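Local structure of ORF14 (Streptomyces clavuligerus, 2WPX) at residues A[118-129]-A[324-335]. The protein is a tandem GNAT-family protein of the clavulanic acid biosynthesis pathway that binds acetyl-CoA and probably acts as an acyltransferase. Numbering follows the deposited sequence.
Sequences RTTLTATVVESL and PYDRWVFWTAEA
Glu127 and Trp331 meet on one face of an antiparallel strand pair, where the indole NE1 donates to Glu127 OE2 at 3.0 Å. The N-H···O angle of 150° and an acceptor lying close to the ring plane mark an edge approach, on the anti side of the carboxylate but well out of its plane, which is turned 42° from the indole. With CG anti to its own carbonyl carbon (chi1 -58°) and the chain extended beyond, Glu127 crosses Val329 at about a right angle, its CG 3.5 Å from Val329 CG2, to reach the indole edge.

On the other face of the strands, Thr124 OG1 lies 3.7 Å from Phe330 CE1, the two side chains running alongside each other in the same direction. Nine backbone hydrogen bonds, from Ala335 N to Thr119 O (3.0 Å) through Arg327 N to Glu127 O (2.9 Å), fix the register. Beyond them Leu129 CD1 packs 3.8 Å from Pro324 CB, and a water links Leu129 N to Tyr325 O.

Strand 324-334, from the C-terminal end of the chain, thus pairs with strand 120-127 of the N-terminal GNAT region, whose Ala123 touches acetyl-CoA. Glu127 OE2 also takes a salt bridge from Arg150; two donors on one oxygen probably limit rotation of the carboxylate.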
ATOM      1  N   ARG A 118       5.996  16.845 -14.997  1.00 20.15           N
ATOM      2  CA  ARG A 118       5.196  16.841 -13.782  1.00 20.26           C
ATOM      3  C   ARG A 118       5.519  18.127 -13.046  1.00 20.76           C
ATOM      4  O   ARG A 118       6.704  18.503 -12.879  1.00 20.42           O
ATOM      5  CB  ARG A 118       5.534  15.615 -12.913  1.00 18.24           C
ATOM      6  CG  ARG A 118       5.441  14.326 -13.704  1.00 19.55           C
ATOM      7  CD  ARG A 118       4.139  14.250 -14.493  1.00 19.00           C
ATOM      8  NE  ARG A 118       4.057  13.146 -15.466  1.00 19.82           N
ATOM      9  CZ  ARG A 118       3.455  11.974 -15.267  1.00 18.32           C
ATOM     10  NH1 ARG A 118       2.928  11.663 -14.087  1.00 16.24           N
ATOM     11  NH2 ARG A 118       3.423  11.085 -16.254  1.00 18.10           N
ATOM     12  N   THR A 119       4.457  18.797 -12.643  1.00 20.41           N
ATOM     13  CA  THR A 119       4.523  20.010 -11.875  1.00 20.89           C
ATOM     14  C   THR A 119       4.731  19.737 -10.368  1.00 21.34           C
ATOM     15  O   THR A 119       5.272  20.593  -9.635  1.00 21.69           O
ATOM     16  CB  THR A 119       3.176  20.774 -12.009  1.00 21.60           C
ATOM     17  OG1 THR A 119       2.953  21.067 -13.391  1.00 19.99           O
ATOM     18  CG2 THR A 119       3.201  22.078 -11.218  1.00 23.63           C
ATOM     19  N   THR A 120       4.289  18.566  -9.913  1.00 20.26           N
ATOM     20  CA  THR A 120       4.121  18.323  -8.472  1.00 20.68           C
ATOM     21  C   THR A 120       4.727  16.955  -8.057  1.00 19.09           C
ATOM     22  O   THR A 120       4.598  15.940  -8.768  1.00 17.27           O
ATOM     23  CB  THR A 120       2.631  18.379  -8.041  1.00 21.40           C
ATOM     24  OG1 THR A 120       2.120  19.701  -8.193  1.00 25.15           O
ATOM     25  CG2 THR A 120       2.479  18.025  -6.593  1.00 22.55           C
ATOM     26  N   LEU A 121       5.407  16.959  -6.918  1.00 17.65           N
ATOM     27  CA  LEU A 121       5.974  15.744  -6.369  1.00 16.55           C
ATOM     28  C   LEU A 121       5.142  15.435  -5.116  1.00 16.85           C
ATOM     29  O   LEU A 121       4.820  16.339  -4.350  1.00 16.71           O
ATOM     30  CB  LEU A 121       7.389  16.044  -6.003  1.00 15.95           C
ATOM     31  CG  LEU A 121       8.538  15.137  -6.371  1.00 17.66           C
ATOM     32  CD1 LEU A 121       8.323  14.216  -7.590  1.00 19.46           C
ATOM     33  CD2 LEU A 121       9.749  16.041  -6.520  1.00 18.21           C
ATOM     34  N   THR A 122       4.705  14.188  -4.953  1.00 16.53           N
ATOM     35  CA  THR A 122       3.895  13.845  -3.766  1.00 17.64           C
ATOM     36  C   THR A 122       4.486  12.663  -3.073  1.00 17.93           C
ATOM     37  O   THR A 122       5.216  11.845  -3.664  1.00 17.74           O
ATOM     38  CB  THR A 122       2.373  13.564  -4.042  1.00 19.31           C
ATOM     39  OG1 THR A 122       2.223  12.310  -4.705  1.00 18.28           O
ATOM     40  CG2 THR A 122       1.706  14.664  -4.887  1.00 17.26           C
ATOM     41  N   ALA A 123       4.138  12.545  -1.809  1.00 17.54           N
ATOM     42  CA  ALA A 123       4.828  11.659  -0.934  1.00 17.08           C
ATOM     43  C   ALA A 123       3.962  11.256   0.245  1.00 16.03           C
ATOM     44  O   ALA A 123       3.179  12.058   0.752  1.00 17.72           O
ATOM     45  CB  ALA A 123       6.133  12.358  -0.429  1.00 16.61           C
ATOM     46  N   THR A 124       4.109  10.013   0.666  1.00 14.88           N
ATOM     47  CA  THR A 124       3.558   9.545   1.908  1.00 15.44           C
ATOM     48  C   THR A 124       4.652   9.465   3.013  1.00 15.62           C
ATOM     49  O   THR A 124       5.685   8.816   2.850  1.00 16.98           O
ATOM     50  CB  THR A 124       2.916   8.202   1.747  1.00 15.02           C
ATOM     51  OG1 THR A 124       1.980   8.273   0.671  1.00 18.47           O
ATOM     52  CG2 THR A 124       2.166   7.857   2.984  1.00 13.70           C
ATOM     53  N   VAL A 125       4.407  10.123   4.134  1.00 14.87           N
ATOM     54  CA  VAL A 125       5.415  10.220   5.147  1.00 14.39           C
ATOM     55  C   VAL A 125       4.916   9.526   6.367  1.00 15.22           C
ATOM     56  O   VAL A 125       3.743   9.687   6.766  1.00 17.61           O
ATOM     57  CB  VAL A 125       5.715  11.686   5.485  1.00 14.64           C
ATOM     58  CG1 VAL A 125       6.771  11.737   6.567  1.00 14.08           C
ATOM     59  CG2 VAL A 125       6.130  12.468   4.188  1.00 11.64           C
ATOM     60  N   VAL A 126       5.778   8.745   7.001  1.00 14.62           N
ATOM     61  CA  VAL A 126       5.364   8.142   8.240  1.00 13.39           C
ATOM     62  C   VAL A 126       5.513   8.997   9.520  1.00 15.47           C
ATOM     63  O   VAL A 126       6.614   9.423   9.878  1.00 16.54           O
ATOM     64  CB  VAL A 126       6.060   6.851   8.437  1.00 14.79           C
ATOM     65  CG1 VAL A 126       5.653   6.286   9.842  1.00 11.86           C
ATOM     66  CG2 VAL A 126       5.707   5.921   7.243  1.00  8.34           C
ATOM     67  N   GLU A 127       4.414   9.192  10.241  1.00 14.97           N
ATOM     68  CA  GLU A 127       4.386  10.106  11.350  1.00 16.58           C
ATOM     69  C   GLU A 127       3.698   9.428  12.503  1.00 17.77           C
ATOM     70  O   GLU A 127       3.237   8.310  12.340  1.00 18.24           O
ATOM     71  CB  GLU A 127       3.702  11.438  10.962  1.00 16.61           C
ATOM     72  CG  GLU A 127       4.401  12.135   9.750  1.00 16.89           C
ATOM     73  CD  GLU A 127       4.044  13.590   9.692  1.00 18.54           C
ATOM     74  OE1 GLU A 127       4.113  14.212  10.778  1.00 16.97           O
ATOM     75  OE2 GLU A 127       3.646  14.096   8.592  1.00 17.09           O
ATOM     76  N   SER A 128       3.691  10.077  13.673  1.00 19.13           N
ATOM     77  CA  SER A 128       2.978   9.594  14.855  1.00 20.67           C
ATOM     78  C   SER A 128       1.483   9.873  14.916  1.00 20.36           C
ATOM     79  O   SER A 128       0.977  10.857  14.422  1.00 17.83           O
ATOM     80  CB  SER A 128       3.581  10.149  16.144  1.00 21.61           C
ATOM     81  OG  SER A 128       4.989  10.098  16.089  1.00 26.15           O
ATOM     82  N   LEU A 129       0.804   8.972  15.600  1.00 22.70           N
ATOM     83  CA  LEU A 129      -0.595   9.143  15.935  1.00 25.41           C
ATOM     84  C   LEU A 129      -0.713   9.911  17.216  1.00 28.16           C
ATOM     85  O   LEU A 129       0.161   9.876  18.033  1.00 30.21           O
ATOM     86  CB  LEU A 129      -1.212   7.775  16.120  1.00 24.51           C
ATOM     87  CG  LEU A 129      -1.295   7.057  14.792  1.00 23.01           C
ATOM     88  CD1 LEU A 129      -1.514   5.621  15.112  1.00 24.34           C
ATOM     89  CD2 LEU A 129      -2.443   7.643  13.914  1.00 21.57           C
ATOM     90  N   PRO A 324      -4.317   0.977  16.085  1.00 15.55           N
ATOM     91  CA  PRO A 324      -3.618   2.024  15.338  1.00 14.75           C
ATOM     92  C   PRO A 324      -2.180   2.120  15.835  1.00 15.78           C
ATOM     93  O   PRO A 324      -1.936   2.238  17.023  1.00 16.35           O
ATOM     94  CB  PRO A 324      -4.414   3.295  15.667  1.00 14.57           C
ATOM     95  CG  PRO A 324      -5.745   2.784  16.158  1.00 15.04           C
ATOM     96  CD  PRO A 324      -5.464   1.486  16.853  1.00 14.42           C
ATOM     97  N   TYR A 325      -1.240   2.048  14.912  1.00 15.26           N
ATOM     98  CA  TYR A 325       0.161   2.070  15.257  1.00 17.13           C
ATOM     99  C   TYR A 325       0.907   3.340  14.791  1.00 17.18           C
ATOM    100  O   TYR A 325       1.586   3.960  15.589  1.00 18.74           O
ATOM    101  CB  TYR A 325       0.834   0.850  14.680  1.00 16.82           C
ATOM    102  CG  TYR A 325       2.137   0.628  15.339  1.00 20.52           C
ATOM    103  CD1 TYR A 325       2.206  -0.034  16.574  1.00 22.35           C
ATOM    104  CD2 TYR A 325       3.315   1.073  14.754  1.00 21.80           C
ATOM    105  CE1 TYR A 325       3.409  -0.241  17.203  1.00 25.35           C
ATOM    106  CE2 TYR A 325       4.531   0.854  15.371  1.00 25.06           C
ATOM    107  CZ  TYR A 325       4.568   0.202  16.597  1.00 28.70           C
ATOM    108  OH  TYR A 325       5.791  -0.022  17.224  1.00 34.66           O
ATOM    109  N   ASP A 326       0.796   3.713  13.510  1.00 15.77           N
ATOM    110  CA  ASP A 326       1.411   4.936  13.014  1.00 16.49           C
ATOM    111  C   ASP A 326       0.522   5.613  11.956  1.00 15.76           C
ATOM    112  O   ASP A 326      -0.535   5.077  11.574  1.00 14.87           O
ATOM    113  CB  ASP A 326       2.819   4.671  12.510  1.00 15.62           C
ATOM    114  CG  ASP A 326       2.843   3.590  11.466  1.00 19.48           C
ATOM    115  OD1 ASP A 326       3.863   2.878  11.331  1.00 21.94           O
ATOM    116  OD2 ASP A 326       1.817   3.413  10.776  1.00 15.68           O
ATOM    117  N   ARG A 327       0.956   6.786  11.488  1.00 16.45           N
ATOM    118  CA  ARG A 327       0.119   7.665  10.675  1.00 15.92           C
ATOM    119  C   ARG A 327       0.761   7.873   9.293  1.00 16.62           C
ATOM    120  O   ARG A 327       1.986   8.060   9.194  1.00 16.39           O
ATOM    121  CB  ARG A 327      -0.029   9.011  11.361  1.00 17.24           C
ATOM    122  CG  ARG A 327      -1.077   9.920  10.717  1.00 19.63           C
ATOM    123  CD  ARG A 327      -1.352  11.176  11.554  1.00 19.72           C
ATOM    124  NE  ARG A 327      -2.502  11.947  11.078  1.00 24.26           N
ATOM    125  CZ  ARG A 327      -2.488  13.258  10.834  1.00 28.33           C
ATOM    126  NH1 ARG A 327      -1.380  13.970  11.026  1.00 25.98           N
ATOM    127  NH2 ARG A 327      -3.584  13.874  10.407  1.00 28.97           N
ATOM    128  N   TRP A 328      -0.055   7.834   8.232  1.00 14.79           N
ATOM    129  CA  TRP A 328       0.461   7.945   6.866  1.00 15.68           C
ATOM    130  C   TRP A 328       0.085   9.302   6.310  1.00 16.26           C
ATOM    131  O   TRP A 328      -1.042   9.465   5.879  1.00 17.47           O
ATOM    132  CB  TRP A 328      -0.149   6.838   5.983  1.00 15.34           C
ATOM    133  CG  TRP A 328       0.504   5.545   6.153  1.00 14.85           C
ATOM    134  CD1 TRP A 328       1.501   5.254   7.022  1.00 15.23           C
ATOM    135  CD2 TRP A 328       0.194   4.314   5.460  1.00 15.98           C
ATOM    136  NE1 TRP A 328       1.860   3.921   6.904  1.00 13.78           N
ATOM    137  CE2 TRP A 328       1.097   3.332   5.932  1.00 15.38           C
ATOM    138  CE3 TRP A 328      -0.744   3.952   4.472  1.00 14.90           C
ATOM    139  CZ2 TRP A 328       1.086   1.979   5.448  1.00 17.91           C
ATOM    140  CZ3 TRP A 328      -0.737   2.611   3.977  1.00 16.71           C
ATOM    141  CH2 TRP A 328       0.171   1.658   4.454  1.00 14.74           C
ATOM    142  N   VAL A 329       0.995  10.278   6.351  1.00 25.70           N
ATOM    143  CA  VAL A 329       0.656  11.672   6.082  1.00 22.02           C
ATOM    144  C   VAL A 329       1.068  12.094   4.650  1.00 20.87           C
ATOM    145  O   VAL A 329       2.201  11.817   4.221  1.00 19.69           O
ATOM    146  CB  VAL A 329       1.323  12.639   7.087  1.00 20.97           C
ATOM    147  CG1 VAL A 329       0.744  14.034   6.909  1.00 18.62           C
ATOM    148  CG2 VAL A 329       1.185  12.169   8.481  1.00 19.66           C
ATOM    149  N   PHE A 330       0.151  12.739   3.920  1.00 20.22           N
ATOM    150  CA  PHE A 330       0.388  13.075   2.515  1.00 19.35           C
ATOM    151  C   PHE A 330       1.025  14.424   2.389  1.00 17.57           C
ATOM    152  O   PHE A 330       0.534  15.427   2.951  1.00 17.53           O
ATOM    153  CB  PHE A 330      -0.897  12.952   1.687  1.00 21.08           C
ATOM    154  CG  PHE A 330      -1.543  11.610   1.840  1.00 27.63           C
ATOM    155  CD1 PHE A 330      -0.971  10.484   1.275  1.00 30.18           C
ATOM    156  CD2 PHE A 330      -2.677  11.446   2.645  1.00 33.48           C
ATOM    157  CE1 PHE A 330      -1.545   9.196   1.486  1.00 35.62           C
ATOM    158  CE2 PHE A 330      -3.236  10.183   2.859  1.00 34.38           C
ATOM    159  CZ  PHE A 330      -2.676   9.066   2.275  1.00 36.80           C
ATOM    160  N   TRP A 331       2.169  14.456   1.709  1.00 16.43           N
ATOM    161  CA  TRP A 331       2.898  15.704   1.529  1.00 13.97           C
ATOM    162  C   TRP A 331       3.038  15.965   0.054  1.00 14.52           C
ATOM    163  O   TRP A 331       2.993  15.038  -0.756  1.00 14.58           O
ATOM    164  CB  TRP A 331       4.297  15.638   2.150  1.00 13.56           C
ATOM    165  CG  TRP A 331       4.454  15.611   3.725  1.00 11.87           C
ATOM    166  CD1 TRP A 331       4.039  14.648   4.573  1.00 15.43           C
ATOM    167  CD2 TRP A 331       5.122  16.571   4.529  1.00 11.42           C
ATOM    168  NE1 TRP A 331       4.428  14.916   5.861  1.00 12.89           N
ATOM    169  CE2 TRP A 331       5.075  16.113   5.867  1.00 11.73           C
ATOM    170  CE3 TRP A 331       5.739  17.802   4.257  1.00 13.30           C
ATOM    171  CZ2 TRP A 331       5.654  16.819   6.938  1.00 12.26           C
ATOM    172  CZ3 TRP A 331       6.314  18.502   5.313  1.00 10.35           C
ATOM    173  CH2 TRP A 331       6.255  18.008   6.643  1.00 10.89           C
ATOM    174  N   THR A 332       3.325  17.210  -0.289  1.00 14.28           N
ATOM    175  CA  THR A 332       3.367  17.628  -1.679  1.00 15.75           C
ATOM    176  C   THR A 332       4.394  18.746  -1.828  1.00 16.49           C
ATOM    177  O   THR A 332       4.679  19.500  -0.859  1.00 18.34           O
ATOM    178  CB  THR A 332       1.965  18.137  -2.165  1.00 16.66           C
ATOM    179  OG1 THR A 332       2.054  18.510  -3.533  1.00 19.76           O
ATOM    180  CG2 THR A 332       1.491  19.404  -1.362  1.00 15.64           C
ATOM    181  N   ALA A 333       4.951  18.877  -3.024  1.00 17.17           N
ATOM    182  CA  ALA A 333       6.041  19.829  -3.243  1.00 17.66           C
ATOM    183  C   ALA A 333       6.049  20.275  -4.690  1.00 18.75           C
ATOM    184  O   ALA A 333       5.663  19.524  -5.570  1.00 17.15           O
ATOM    185  CB  ALA A 333       7.364  19.191  -2.927  1.00 17.09           C
ATOM    186  N   GLU A 334       6.487  21.512  -4.914  1.00 20.55           N
ATOM    187  CA  GLU A 334       6.790  21.967  -6.268  1.00 24.32           C
ATOM    188  C   GLU A 334       8.043  21.266  -6.882  1.00 25.07           C
ATOM    189  O   GLU A 334       9.096  21.084  -6.242  1.00 25.83           O
ATOM    190  CB  GLU A 334       6.896  23.500  -6.314  1.00 25.40           C
ATOM    191  CG  GLU A 334       5.559  24.231  -6.098  1.00 30.20           C
ATOM    192  CD  GLU A 334       5.668  25.737  -6.367  1.00 37.06           C
ATOM    193  OE1 GLU A 334       6.143  26.472  -5.495  1.00 40.42           O
ATOM    194  OE2 GLU A 334       5.293  26.204  -7.458  1.00 41.37           O
ATOM    195  N   ALA A 335       7.898  20.860  -8.126  1.00 26.29           N
ATOM    196  CA  ALA A 335       8.976  20.303  -8.904  1.00 28.45           C
ATOM    197  C   ALA A 335       9.925  21.397  -9.397  1.00 31.22           C
ATOM    198  O   ALA A 335      11.136  21.214  -9.402  1.00 32.41           O
ATOM    199  CB  ALA A 335       8.383  19.547 -10.118  1.00 27.37           C
TER
HETATM  200  O   HOH W   1       0.918  13.329  12.961  1.00 18.48           O
HETATM  201  O   HOH W   2       1.887   6.665  16.238  1.00  8.95           O